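Local coordinates for protein alcohol oxidase (Myceliophthora thermophila, PDB 6F74) that binds FAD and probably oxidises its substrates at the expense of molecular oxygen, as a VAO-type flavoprotein oxidase, at residues A[314-319]-A[369-374]; A[258-263]-A[298-303]; A[439-444]-A[532-537]; A[80-85]-A[108-113]. One frame throughout, in Å; residues are numbered along the deposited sequence.

Contact 1: A[314-319]-A[369-374]; sequences HRLAIA and SGYTHG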
loop_
_atom_site.group_PDB
_atom_site.type_symbol
_atom_site.label_atom_id
_atom_site.label_comp_id
_atom_site.label_asym_id
_atom_site.label_seq_id
_atom_site.Cartn_x
_atom_site.Cartn_y
_atom_site.Cartn_z
ATOM N N HIS A 314 -2.785 -9.851 21.650
ATOM C CA HIS A 314 -3.485 -9.078 22.658
ATOM C C HIS A 314 -4.629 -8.333 22.008
ATOM O O HIS A 314 -4.394 -7.496 21.162
ATOM C CB HIS A 314 -2.536 -8.048 23.278
ATOM C CG HIS A 314 -3.175 -7.172 24.308
ATOM N ND1 HIS A 314 -3.072 -5.803 24.285
ATOM C CD2 HIS A 314 -3.895 -7.477 25.417
ATOM C CE1 HIS A 314 -3.717 -5.301 25.328
ATOM N NE2 HIS A 314 -4.229 -6.297 26.026
ATOM N N ARG A 315 -5.854 -8.646 22.395
ATOM C CA ARG A 315 -7.018 -7.931 21.888
ATOM C C ARG A 315 -7.499 -6.919 22.921
ATOM O O ARG A 315 -7.869 -7.292 24.024
ATOM C CB ARG A 315 -8.112 -8.919 21.481
ATOM C CG ARG A 315 -7.740 -9.743 20.227
ATOM C CD ARG A 315 -7.945 -8.954 18.917
ATOM N NE ARG A 315 -7.850 -9.844 17.731
ATOM C CZ ARG A 315 -8.895 -10.313 17.019
ATOM N NH1 ARG A 315 -10.178 -9.999 17.303
ATOM N NH2 ARG A 315 -8.683 -11.091 15.950
ATOM N N LEU A 316 -7.490 -5.646 22.565
ATOM C CA LEU A 316 -7.891 -4.586 23.495
ATOM C C LEU A 316 -9.056 -3.837 22.907
ATOM O O LEU A 316 -9.035 -3.536 21.739
ATOM C CB LEU A 316 -6.747 -3.584 23.736
ATOM C CG LEU A 316 -7.032 -2.370 24.662
ATOM C CD1 LEU A 316 -7.193 -2.802 26.116
ATOM C CD2 LEU A 316 -5.911 -1.355 24.549
ATOM N N ALA A 317 -10.036 -3.496 23.723
ATOM C CA ALA A 317 -11.146 -2.687 23.283
ATOM C C ALA A 317 -11.544 -1.718 24.380
ATOM O O ALA A 317 -11.592 -2.079 25.560
ATOM C CB ALA A 317 -12.325 -3.557 22.890
ATOM N N ILE A 318 -11.819 -0.495 23.965
ATOM C CA ILE A 318 -12.086 0.624 24.863
ATOM C C ILE A 318 -13.314 1.347 24.338
ATOM O O ILE A 318 -13.334 1.735 23.168
ATOM C CB ILE A 318 -10.933 1.659 24.868
ATOM C CG1 ILE A 318 -9.584 0.987 25.103
ATOM C CG2 ILE A 318 -11.219 2.754 25.876
ATOM C CD1 ILE A 318 -8.388 1.884 24.954
ATOM N N ALA A 319 -14.285 1.572 25.209
ATOM C CA ALA A 319 -15.465 2.329 24.855
ATOM C C ALA A 319 -15.872 3.249 25.980
ATOM O O ALA A 319 -15.616 2.919 27.139
ATOM C CB ALA A 319 -16.625 1.382 24.573
ATOM N N SER A 369 -18.724 4.223 19.191
ATOM C CA SER A 369 -17.392 4.839 19.156
ATOM C C SER A 369 -16.432 3.937 19.946
ATOM O O SER A 369 -16.852 2.973 20.597
ATOM C CB SER A 369 -17.397 6.235 19.799
ATOM O OG SER A 369 -17.689 6.137 21.160
ATOM N N GLY A 370 -15.155 4.265 19.891
ATOM C CA GLY A 370 -14.166 3.557 20.675
ATOM C C GLY A 370 -12.870 3.285 19.961
ATOM O O GLY A 370 -12.605 3.818 18.888
ATOM N N TYR A 371 -12.069 2.445 20.605
ATOM C CA TYR A 371 -10.747 2.072 20.135
ATOM C C TYR A 371 -10.664 0.573 20.252
ATOM O O TYR A 371 -11.077 0.014 21.267
ATOM C CB TYR A 371 -9.646 2.680 21.038
ATOM C CG TYR A 371 -8.264 2.100 20.785
ATOM C CD1 TYR A 371 -7.874 0.845 21.310
ATOM C CD2 TYR A 371 -7.344 2.784 19.989
ATOM C CE1 TYR A 371 -6.608 0.312 21.028
ATOM C CE2 TYR A 371 -6.097 2.257 19.716
ATOM C CZ TYR A 371 -5.726 1.034 20.240
ATOM O OH TYR A 371 -4.459 0.578 19.968
ATOM N N THR A 372 -10.067 -0.066 19.256
ATOM C CA THR A 372 -9.816 -1.485 19.321
ATOM C C THR A 372 -8.469 -1.787 18.711
ATOM O O THR A 372 -8.015 -1.065 17.834
ATOM C CB THR A 372 -10.934 -2.309 18.613
ATOM O OG1 THR A 372 -10.793 -3.661 19.002
ATOM C CG2 THR A 372 -10.863 -2.232 17.137
ATOM N N HIS A 373 -7.814 -2.849 19.158
ATOM C CA HIS A 373 -6.584 -3.296 18.501
ATOM C C HIS A 373 -6.333 -4.787 18.575
ATOM O O HIS A 373 -6.864 -5.466 19.448
ATOM C CB HIS A 373 -5.349 -2.477 18.956
ATOM C CG HIS A 373 -4.702 -2.896 20.252
ATOM N ND1 HIS A 373 -4.212 -1.971 21.138
ATOM C CD2 HIS A 373 -4.349 -4.106 20.755
ATOM C CE1 HIS A 373 -3.650 -2.590 22.163
ATOM N NE2 HIS A 373 -3.722 -3.889 21.960
ATOM N N GLY A 374 -5.525 -5.251 17.617
ATOM C CA GLY A 374 -4.904 -6.569 17.599
ATOM C C GLY A 374 -3.392 -6.345 17.576
ATOM O O GLY A 374 -2.822 -5.964 16.529
HETATM O O HOH W 1 -10.048 -5.917 20.354
#

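Contact 2: A[258-263]-A[298-303]; sequences DQVLEA and LSQHIK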
loop_
_atom_site.group_PDB
_atom_site.type_symbol
_atom_site.label_atom_id
_atom_site.label_comp_id
_atom_site.label_asym_id
_atom_site.label_seq_id
_atom_site.Cartn_x
_atom_site.Cartn_y
_atom_site.Cartn_z
ATOM N N ASP A 258 13.510 -4.028 3.157
ATOM C CA ASP A 258 14.751 -4.603 3.656
ATOM C C ASP A 258 14.840 -6.124 3.608
ATOM O O ASP A 258 15.884 -6.664 3.890
ATOM C CB ASP A 258 15.052 -4.053 5.065
ATOM C CG ASP A 258 15.487 -2.594 5.042
ATOM O OD1 ASP A 258 15.941 -2.105 3.963
ATOM O OD2 ASP A 258 15.395 -1.957 6.110
ATOM N N GLN A 259 13.751 -6.787 3.234
ATOM C CA GLN A 259 13.776 -8.218 2.938
ATOM C C GLN A 259 14.384 -8.520 1.580
ATOM O O GLN A 259 14.869 -9.620 1.353
ATOM C CB GLN A 259 12.370 -8.818 3.027
ATOM C CG GLN A 259 11.659 -8.587 4.361
ATOM C CD GLN A 259 12.423 -9.063 5.563
ATOM O OE1 GLN A 259 13.174 -10.012 5.499
ATOM N NE2 GLN A 259 12.170 -8.430 6.694
ATOM N N VAL A 260 14.396 -7.535 0.690
ATOM C CA VAL A 260 14.806 -7.754 -0.693
ATOM C C VAL A 260 16.324 -7.921 -0.758
ATOM O O VAL A 260 17.072 -7.017 -0.415
ATOM C CB VAL A 260 14.354 -6.605 -1.623
ATOM C CG1 VAL A 260 14.716 -6.902 -3.080
ATOM C CG2 VAL A 260 12.854 -6.370 -1.519
ATOM N N LEU A 261 16.752 -9.091 -1.218
ATOM C CA LEU A 261 18.173 -9.431 -1.350
ATOM C C LEU A 261 18.737 -9.097 -2.720
ATOM O O LEU A 261 19.914 -8.726 -2.844
ATOM C CB LEU A 261 18.353 -10.914 -1.104
ATOM C CG LEU A 261 18.093 -11.344 0.339
ATOM C CD1 LEU A 261 17.849 -12.846 0.399
ATOM C CD2 LEU A 261 19.258 -10.886 1.244
ATOM N N GLU A 262 17.906 -9.286 -3.743
ATOM C CA GLU A 262 18.217 -8.935 -5.116
ATOM C C GLU A 262 16.963 -8.947 -5.962
ATOM O O GLU A 262 15.896 -9.394 -5.501
ATOM C CB GLU A 262 19.260 -9.900 -5.717
ATOM C CG GLU A 262 18.877 -11.346 -5.864
ATOM C CD GLU A 262 20.054 -12.188 -6.324
ATOM O OE1 GLU A 262 21.112 -12.129 -5.682
ATOM O OE2 GLU A 262 19.942 -12.883 -7.367
ATOM N N ALA A 263 17.100 -8.445 -7.193
ATOM C CA ALA A 263 16.007 -8.424 -8.156
ATOM C C ALA A 263 16.551 -8.603 -9.582
ATOM O O ALA A 263 17.695 -8.267 -9.861
ATOM C CB ALA A 263 15.231 -7.110 -8.043
ATOM N N LEU A 298 10.922 -7.994 -12.474
ATOM C CA LEU A 298 10.550 -9.322 -12.950
ATOM C C LEU A 298 10.550 -10.346 -11.841
ATOM O O LEU A 298 9.760 -11.295 -11.860
ATOM C CB LEU A 298 11.519 -9.789 -14.046
ATOM C CG LEU A 298 11.725 -8.845 -15.232
ATOM C CD1 LEU A 298 12.709 -9.430 -16.198
ATOM C CD2 LEU A 298 10.400 -8.435 -15.850
ATOM N N SER A 299 11.491 -10.214 -10.918
ATOM C CA SER A 299 11.615 -11.169 -9.828
ATOM C C SER A 299 12.343 -10.515 -8.667
ATOM O O SER A 299 13.096 -9.568 -8.856
ATOM C CB SER A 299 12.393 -12.398 -10.304
ATOM O OG SER A 299 13.772 -12.104 -10.323
ATOM N N GLN A 300 12.128 -11.032 -7.467
ATOM C CA GLN A 300 12.988 -10.683 -6.331
ATOM C C GLN A 300 13.288 -11.948 -5.546
ATOM O O GLN A 300 12.554 -12.953 -5.590
ATOM C CB GLN A 300 12.351 -9.633 -5.387
ATOM C CG GLN A 300 12.170 -8.216 -5.983
ATOM C CD GLN A 300 11.400 -7.234 -5.077
ATOM O OE1 GLN A 300 10.613 -7.653 -4.232
ATOM N NE2 GLN A 300 11.657 -5.935 -5.237
ATOM N N HIS A 301 14.403 -11.891 -4.837
ATOM C CA HIS A 301 14.689 -12.843 -3.787
ATOM C C HIS A 301 14.465 -12.114 -2.457
ATOM O O HIS A 301 14.964 -11.001 -2.295
ATOM C CB HIS A 301 16.138 -13.295 -3.857
ATOM C CG HIS A 301 16.456 -14.206 -4.999
ATOM N ND1 HIS A 301 16.238 -13.876 -6.323
ATOM C CD2 HIS A 301 17.069 -15.411 -5.005
ATOM C CE1 HIS A 301 16.687 -14.858 -7.099
ATOM N NE2 HIS A 301 17.187 -15.808 -6.322
ATOM N N ILE A 302 13.746 -12.741 -1.513
ATOM C CA ILE A 302 13.537 -12.195 -0.170
ATOM C C ILE A 302 14.152 -13.087 0.906
ATOM O O ILE A 302 14.116 -14.307 0.796
ATOM C CB ILE A 302 12.038 -11.973 0.179
ATOM C CG1 ILE A 302 11.225 -13.252 -0.030
ATOM C CG2 ILE A 302 11.471 -10.814 -0.635
ATOM C CD1 ILE A 302 9.863 -13.251 0.638
ATOM N N LYS A 303 14.682 -12.463 1.959
ATOM C CA LYS A 303 15.015 -13.172 3.194
ATOM C C LYS A 303 13.754 -13.801 3.746
ATOM O O LYS A 303 12.668 -13.187 3.715
ATOM C CB LYS A 303 15.541 -12.217 4.260
ATOM C CG LYS A 303 16.853 -11.573 3.960
ATOM C CD LYS A 303 17.267 -10.646 5.102
ATOM C CE LYS A 303 18.427 -9.730 4.726
ATOM N NZ LYS A 303 18.198 -8.357 5.383
#

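Contact 3: A[439-444]-A[532-537]; sequences LINPEA and KLAPNT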
loop_
_atom_site.group_PDB
_atom_site.type_symbol
_atom_site.label_atom_id
_atom_site.label_comp_id
_atom_site.label_asym_id
_atom_site.label_seq_id
_atom_site.Cartn_x
_atom_site.Cartn_y
_atom_site.Cartn_z
ATOM N N LEU A 439 4.735 9.118 10.219
ATOM C CA LEU A 439 5.588 8.342 11.094
ATOM C C LEU A 439 5.790 9.179 12.362
ATOM O O LEU A 439 6.006 10.393 12.273
ATOM C CB LEU A 439 6.910 8.011 10.423
ATOM C CG LEU A 439 6.965 6.781 9.493
ATOM C CD1 LEU A 439 6.020 6.927 8.291
ATOM C CD2 LEU A 439 8.402 6.630 9.001
ATOM N N ILE A 440 5.688 8.538 13.523
ATOM C CA ILE A 440 5.775 9.217 14.831
ATOM C C ILE A 440 7.001 8.750 15.619
ATOM O O ILE A 440 7.110 7.564 15.944
ATOM C CB ILE A 440 4.519 8.950 15.687
ATOM C CG1 ILE A 440 3.245 9.283 14.911
ATOM C CG2 ILE A 440 4.557 9.745 16.971
ATOM C CD1 ILE A 440 3.141 10.692 14.362
ATOM N N ASN A 441 7.903 9.696 15.915
ATOM C CA ASN A 441 9.100 9.427 16.745
ATOM C C ASN A 441 8.743 9.550 18.245
ATOM O O ASN A 441 7.854 10.325 18.602
ATOM C CB ASN A 441 10.238 10.385 16.375
ATOM C CG ASN A 441 9.869 11.842 16.587
ATOM O OD1 ASN A 441 8.863 12.306 16.069
ATOM N ND2 ASN A 441 10.672 12.558 17.384
ATOM N N PRO A 442 9.431 8.803 19.131
ATOM C CA PRO A 442 9.036 8.817 20.554
ATOM C C PRO A 442 8.978 10.193 21.211
ATOM O O PRO A 442 8.104 10.440 22.050
ATOM C CB PRO A 442 10.115 7.983 21.239
ATOM C CG PRO A 442 10.714 7.154 20.163
ATOM C CD PRO A 442 10.598 7.937 18.891
ATOM N N GLU A 443 9.918 11.056 20.822
ATOM C CA GLU A 443 10.084 12.399 21.382
ATOM C C GLU A 443 8.902 13.315 21.073
ATOM O O GLU A 443 8.715 14.311 21.754
ATOM C CB GLU A 443 11.371 13.080 20.848
ATOM C CG GLU A 443 12.681 12.360 21.233
ATOM C CD GLU A 443 13.064 11.208 20.297
ATOM O OE1 GLU A 443 12.368 11.005 19.290
ATOM O OE2 GLU A 443 14.016 10.465 20.592
ATOM N N ALA A 444 8.134 12.996 20.033
ATOM C CA ALA A 444 6.925 13.752 19.705
ATOM C C ALA A 444 5.787 13.473 20.695
ATOM O O ALA A 444 4.781 14.185 20.653
ATOM C CB ALA A 444 6.470 13.441 18.290
ATOM N N LYS A 532 2.471 18.744 12.724
ATOM C CA LYS A 532 2.759 19.539 13.914
ATOM C C LYS A 532 3.155 18.671 15.097
ATOM O O LYS A 532 4.066 19.029 15.849
ATOM C CB LYS A 532 1.564 20.416 14.294
ATOM C CG LYS A 532 1.842 21.345 15.485
ATOM C CD LYS A 532 0.715 22.360 15.670
ATOM C CE LYS A 532 0.934 23.194 16.902
ATOM N NZ LYS A 532 -0.350 23.795 17.348
ATOM N N LEU A 533 2.469 17.550 15.283
ATOM C CA LEU A 533 2.863 16.571 16.293
ATOM C C LEU A 533 4.259 16.004 16.063
ATOM O O LEU A 533 5.069 15.990 16.994
ATOM C CB LEU A 533 1.889 15.415 16.318
ATOM C CG LEU A 533 2.162 14.299 17.340
ATOM C CD1 LEU A 533 2.147 14.846 18.760
ATOM C CD2 LEU A 533 1.112 13.211 17.130
ATOM N N ALA A 534 4.515 15.519 14.849
ATOM C CA ALA A 534 5.834 14.960 14.495
ATOM C C ALA A 534 6.438 15.635 13.265
ATOM O O ALA A 534 6.336 15.108 12.165
ATOM C CB ALA A 534 5.729 13.461 14.281
ATOM N N PRO A 535 7.103 16.805 13.451
ATOM C CA PRO A 535 7.528 17.587 12.282
ATOM C C PRO A 535 8.814 17.134 11.614
ATOM O O PRO A 535 9.115 17.589 10.521
ATOM C CB PRO A 535 7.664 19.005 12.842
ATOM C CG PRO A 535 8.081 18.790 14.261
ATOM C CD PRO A 535 7.451 17.491 14.708
ATOM N N ASN A 536 9.562 16.236 12.247
ATOM C CA ASN A 536 10.890 15.849 11.764
ATOM C C ASN A 536 10.952 14.496 11.118
ATOM O O ASN A 536 12.041 14.020 10.868
ATOM C CB ASN A 536 11.860 15.879 12.961
ATOM C CG ASN A 536 11.901 17.245 13.621
ATOM O OD1 ASN A 536 11.843 18.295 12.931
ATOM N ND2 ASN A 536 12.011 17.254 14.945
ATOM N N THR A 537 9.803 13.885 10.820
ATOM C CA THR A 537 9.748 12.513 10.331
ATOM C C THR A 537 9.348 12.434 8.845
ATOM O O THR A 537 10.133 12.772 7.965
ATOM C CB THR A 537 8.807 11.685 11.232
ATOM O OG1 THR A 537 7.515 12.289 11.270
ATOM C CG2 THR A 537 9.361 11.640 12.688
#

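Contact 4: A[80-85]-A[108-113]; sequences YVNKMW and PVDYAA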
loop_
_atom_site.group_PDB
_atom_site.type_symbol
_atom_site.label_atom_id
_atom_site.label_comp_id
_atom_site.label_asym_id
_atom_site.label_seq_id
_atom_site.Cartn_x
_atom_site.Cartn_y
_atom_site.Cartn_z
ATOM N N TYR A 80 -24.427 -8.098 -10.975
ATOM C CA TYR A 80 -23.267 -8.898 -10.578
ATOM C C TYR A 80 -22.101 -7.970 -10.198
ATOM O O TYR A 80 -21.469 -8.125 -9.153
ATOM C CB TYR A 80 -22.842 -9.843 -11.714
ATOM C CG TYR A 80 -21.690 -10.710 -11.306
ATOM C CD1 TYR A 80 -21.897 -11.793 -10.481
ATOM C CD2 TYR A 80 -20.380 -10.407 -11.686
ATOM C CE1 TYR A 80 -20.861 -12.602 -10.078
ATOM C CE2 TYR A 80 -19.311 -11.214 -11.234
ATOM C CZ TYR A 80 -19.583 -12.310 -10.452
ATOM O OH TYR A 80 -18.563 -13.108 -9.970
ATOM N N VAL A 81 -21.834 -6.990 -11.044
ATOM C CA VAL A 81 -20.740 -6.041 -10.804
ATOM C C VAL A 81 -20.984 -5.221 -9.540
ATOM O O VAL A 81 -20.056 -4.979 -8.753
ATOM C CB VAL A 81 -20.498 -5.119 -12.032
ATOM C CG1 VAL A 81 -19.486 -4.035 -11.697
ATOM C CG2 VAL A 81 -19.958 -5.948 -13.178
ATOM N N ASN A 82 -22.234 -4.806 -9.344
ATOM C CA ASN A 82 -22.567 -4.054 -8.126
ATOM C C ASN A 82 -22.332 -4.907 -6.869
ATOM O O ASN A 82 -21.726 -4.466 -5.919
ATOM C CB ASN A 82 -24.007 -3.547 -8.191
ATOM C CG ASN A 82 -24.352 -2.699 -7.001
ATOM O OD1 ASN A 82 -25.109 -3.129 -6.129
ATOM N ND2 ASN A 82 -23.742 -1.515 -6.920
ATOM N N LYS A 83 -22.770 -6.143 -6.927
ATOM C CA LYS A 83 -22.606 -7.077 -5.822
ATOM C C LYS A 83 -21.133 -7.365 -5.522
ATOM O O LYS A 83 -20.754 -7.453 -4.349
ATOM C CB LYS A 83 -23.348 -8.381 -6.147
ATOM C CG LYS A 83 -23.188 -9.461 -5.097
ATOM C CD LYS A 83 -23.754 -10.815 -5.518
ATOM C CE LYS A 83 -23.758 -11.745 -4.282
ATOM N NZ LYS A 83 -23.701 -13.205 -4.634
ATOM N N MET A 84 -20.301 -7.463 -6.558
ATOM C CA MET A 84 -18.895 -7.904 -6.400
ATOM C C MET A 84 -17.849 -6.776 -6.320
ATOM O O MET A 84 -16.642 -7.050 -6.179
ATOM C CB MET A 84 -18.506 -8.855 -7.529
ATOM C CG MET A 84 -19.292 -10.134 -7.614
ATOM S SD MET A 84 -19.236 -11.144 -6.169
ATOM C CE MET A 84 -17.485 -11.596 -5.969
ATOM N N TRP A 85 -18.329 -5.525 -6.392
ATOM C CA TRP A 85 -17.483 -4.334 -6.351
ATOM C C TRP A 85 -16.589 -4.239 -5.129
ATOM O O TRP A 85 -15.463 -3.741 -5.200
ATOM C CB TRP A 85 -18.374 -3.059 -6.428
ATOM C CG TRP A 85 -17.546 -1.807 -6.706
ATOM C CD1 TRP A 85 -16.981 -0.975 -5.777
ATOM C CD2 TRP A 85 -17.137 -1.311 -7.979
ATOM N NE1 TRP A 85 -16.279 0.018 -6.393
ATOM C CE2 TRP A 85 -16.356 -0.162 -7.745
ATOM C CE3 TRP A 85 -17.357 -1.716 -9.291
ATOM C CZ2 TRP A 85 -15.796 0.609 -8.791
ATOM C CZ3 TRP A 85 -16.804 -0.957 -10.334
ATOM C CH2 TRP A 85 -16.017 0.176 -10.069
ATOM N N PRO A 108 -20.503 1.697 -10.161
ATOM C CA PRO A 108 -21.563 0.692 -10.225
ATOM C C PRO A 108 -22.883 1.306 -9.771
ATOM O O PRO A 108 -22.873 2.171 -8.899
ATOM C CB PRO A 108 -21.087 -0.378 -9.266
ATOM C CG PRO A 108 -20.285 0.359 -8.262
ATOM C CD PRO A 108 -19.583 1.436 -9.047
ATOM N N VAL A 109 -23.987 0.886 -10.403
ATOM C CA VAL A 109 -25.311 1.433 -10.072
ATOM C C VAL A 109 -26.109 0.325 -9.412
ATOM O O VAL A 109 -26.211 -0.770 -9.962
ATOM C CB VAL A 109 -26.033 1.975 -11.321
ATOM C CG1 VAL A 109 -27.379 2.612 -10.946
ATOM C CG2 VAL A 109 -25.192 2.986 -12.032
ATOM N N ASP A 110 -26.644 0.616 -8.230
ATOM C CA ASP A 110 -27.462 -0.333 -7.490
ATOM C C ASP A 110 -28.921 -0.032 -7.787
ATOM O O ASP A 110 -29.566 0.769 -7.108
ATOM C CB ASP A 110 -27.137 -0.268 -5.992
ATOM C CG ASP A 110 -27.833 -1.335 -5.178
ATOM O OD1 ASP A 110 -28.664 -2.111 -5.690
ATOM O OD2 ASP A 110 -27.524 -1.356 -3.981
ATOM N N TYR A 111 -29.427 -0.665 -8.847
ATOM C CA TYR A 111 -30.793 -0.430 -9.302
ATOM C C TYR A 111 -31.826 -0.934 -8.295
ATOM O O TYR A 111 -32.865 -0.277 -8.112
ATOM C CB TYR A 111 -31.053 -1.080 -10.673
ATOM C CG TYR A 111 -30.453 -0.300 -11.823
ATOM C CD1 TYR A 111 -31.084 0.844 -12.330
ATOM C CD2 TYR A 111 -29.247 -0.698 -12.400
ATOM C CE1 TYR A 111 -30.533 1.560 -13.383
ATOM C CE2 TYR A 111 -28.685 0.001 -13.452
ATOM C CZ TYR A 111 -29.321 1.133 -13.940
ATOM O OH TYR A 111 -28.737 1.818 -14.962
ATOM N N ALA A 112 -31.549 -2.073 -7.654
ATOM C CA ALA A 112 -32.419 -2.611 -6.606
ATOM C C ALA A 112 -32.656 -1.563 -5.501
ATOM O O ALA A 112 -33.775 -1.423 -5.029
ATOM C CB ALA A 112 -31.831 -3.892 -6.006
ATOM N N ALA A 113 -31.617 -0.800 -5.155
ATOM C CA ALA A 113 -31.702 0.260 -4.137
ATOM C C ALA A 113 -32.266 1.607 -4.642
ATOM O O ALA A 113 -32.247 2.594 -3.908
ATOM C CB ALA A 113 -30.332 0.482 -3.504
#

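Contact 1: A[314-319]-A[369-374]
Leu316 lies over one face of the His373 imidazole, its CB 3.6 Å from the ring centroid in a CH-pi contact, while CD2 reaches His373 CE1 at 3.5 Å. His373 CG sits between its own backbone N and carbonyl carbon (chi1 82°), and the far end of the imidazole comes nearer the facing strand than CB does. Both ring nitrogens find partners. ND1 shares a hydrogen bond of 2.8 Å with Tyr371 OH, and NE2 accepts a weak, bent one from His314 ND1 at 3.1 Å; the two histidine planes are 62° apart and the rings lie obliquely to each other. Ser407 holds the other nitrogen of His314. Behind these side chains runs an antiparallel pairing inside a seven-stranded sheet, with Leu316-His373 and Ile318-Tyr371 as hydrogen-bonded pairs; the bond from Ile318 N to Tyr371 O, at 2.8 Å, is nearly along the C=O axis. Further down the same face Ile318 CD1 rests 3.8 Å from Tyr371 CD1. Helices 328-346 and 382-396 pack on this side, through Leu337 and Met393. On the other face, which carries Ala317 and Thr372, one water lies 2.7 Å from Thr372 OG1 and gives a weak hydrogen bond to Leu316 O.

Contact 2: A[258-263]-A[298-303]
Lys303 and Leu261 cross at about a right angle, the lysine's CG resting 3.7 Å from Leu261 CD2. Past this point the lysine chain bends at its last torsion, and NZ donates to Asp258 O at 3.2 Å, nearly in line with the carbonyl bond. Gln259 crosses the same side chain, also near perpendicular, bringing OE1 3.5 Å from Lys303 CB; His305 hydrogen-bonds that oxygen, while NE2 donates to Phe253 O. An alanine in place of Lys303 would probably leave Asp258 O without this donor and open a gap beside Leu261 CD2. Glu262 and His301 run side by side and point the same way, carboxylate and ring planes 50° apart. Glu262 OE2 stands over one imidazole face, 3.8 Å from His301 CE1, and the carboxylate is held there by Tyr188, Ser190, Asn276 and the backbone of Ala191. On the opposite face of the sheet Val260 CG2 meets Gln300 OE1 at 3.7 Å, the two side chains oblique to one another. The backbones are antiparallel, yet the pairing slips by one residue between Val260-Ile302 and Glu262-His301, where Leu261 directs its CB toward the partner strand. This is a beta bulge, in an antiparallel sheet to which the FAD-binding family sequence contributes strand 260-266.

Contact 3: A[439-444]-A[532-537]
Thr537 OG1 donates to Leu439 O over 2.6 Å, the one hydrogen bond between the two segments. The hydroxyl reaches that carbonyl from a position between the threonine's own backbone N and carbonyl carbon (chi1 57°), and it approaches tilted 27° from the carbonyl plane. The methyl of the same residue, CG2, lies 3.5 Å from Asn441 OD1, so one side chain touches Leu439 and Asn441, two residues apart. Ala534 CB touches the same segment, 3.7 Å from Leu439 O and 3.8 Å from Ile440 CD1. At the far end Ala444 CB comes close to Leu533 O, at 3.2 Å, and Leu533 CD1 returns the contact at Ala444 O.

Beyond this shell, Asn441 is steadied by its ND2, which donates to Glu443 OE1 at 3.0 Å, and the bond from Ala444 N to Asn441 O folds the 3-10 turn that brings Ala444 round. A type I beta turn from Ala534 to Thr537 presents the threonine, and Arg438 binds Ala534 O. The contact joins strand 435-440, an outermost strand of its sheet, and the turn after it to the last turn of helix 512-533, with Leu533 also packing on helix 448-458 and on Met500 of strand 498-503.

Contact 4: A[80-85]-A[108-113]
Trp85 offers one face of its indole to Pro108, whose CD stands 3.6 Å from the centroid of the six-membered ring and only 2° off the normal. This CH-pi contact is reinforced by Pro108 CG, which lies 3.6 Å from Trp85 CD2, so the pyrrolidine covers the joint of the two indole rings as well. The indole is also held at its nitrogen, since NE1 donates to Gly430 O. An alanine in place of Trp85 would probably leave the CG and CD of Pro108 without their aromatic platform and Gly430 O without its donor.

Van der Waals contacts of polar groups make up the rest. Asn82, its CG anti to the backbone N (chi1 -176°), stretches to the loop: ND2 touches Pro108 CB at 3.7 Å, and OD1 lies 3.4 Å from Asp110 CG. Amide and carboxylate planes are turned 43° apart, and no hydrogen bond spans the two segments.

Within the loop itself, Ala113 N donates to Asp110 OD1 at 3.3 Å, meeting it from above the carboxylate plane. That bond forms an Asx motif in the irregular segment 108-113, which packs against helix 75-84 and, through a proline-tryptophan CH-pi contact, against Trp85.

The four contacts join separate parts of one flavoprotein chain, and none touches another. Contacts 1 and 3 share a seven-stranded antiparallel sheet, contact 1 toward one side of it and contact 3 at the outermost strand on the other, their centres 24 Å apart. Contact 2 belongs to a different sheet, whose strand 296-306 leads into strand 311-320 of contact 1. The FAD lies about 8 Å from the side chain of Gln300 in contact 2, about 11 Å from that of Leu439 in contact 3, about 12 Å from that of Trp85 in contact 4 and about 13 Å from Gly374 in contact 1. Contacts 2 and 4 lie on opposite sides of the chain's centre.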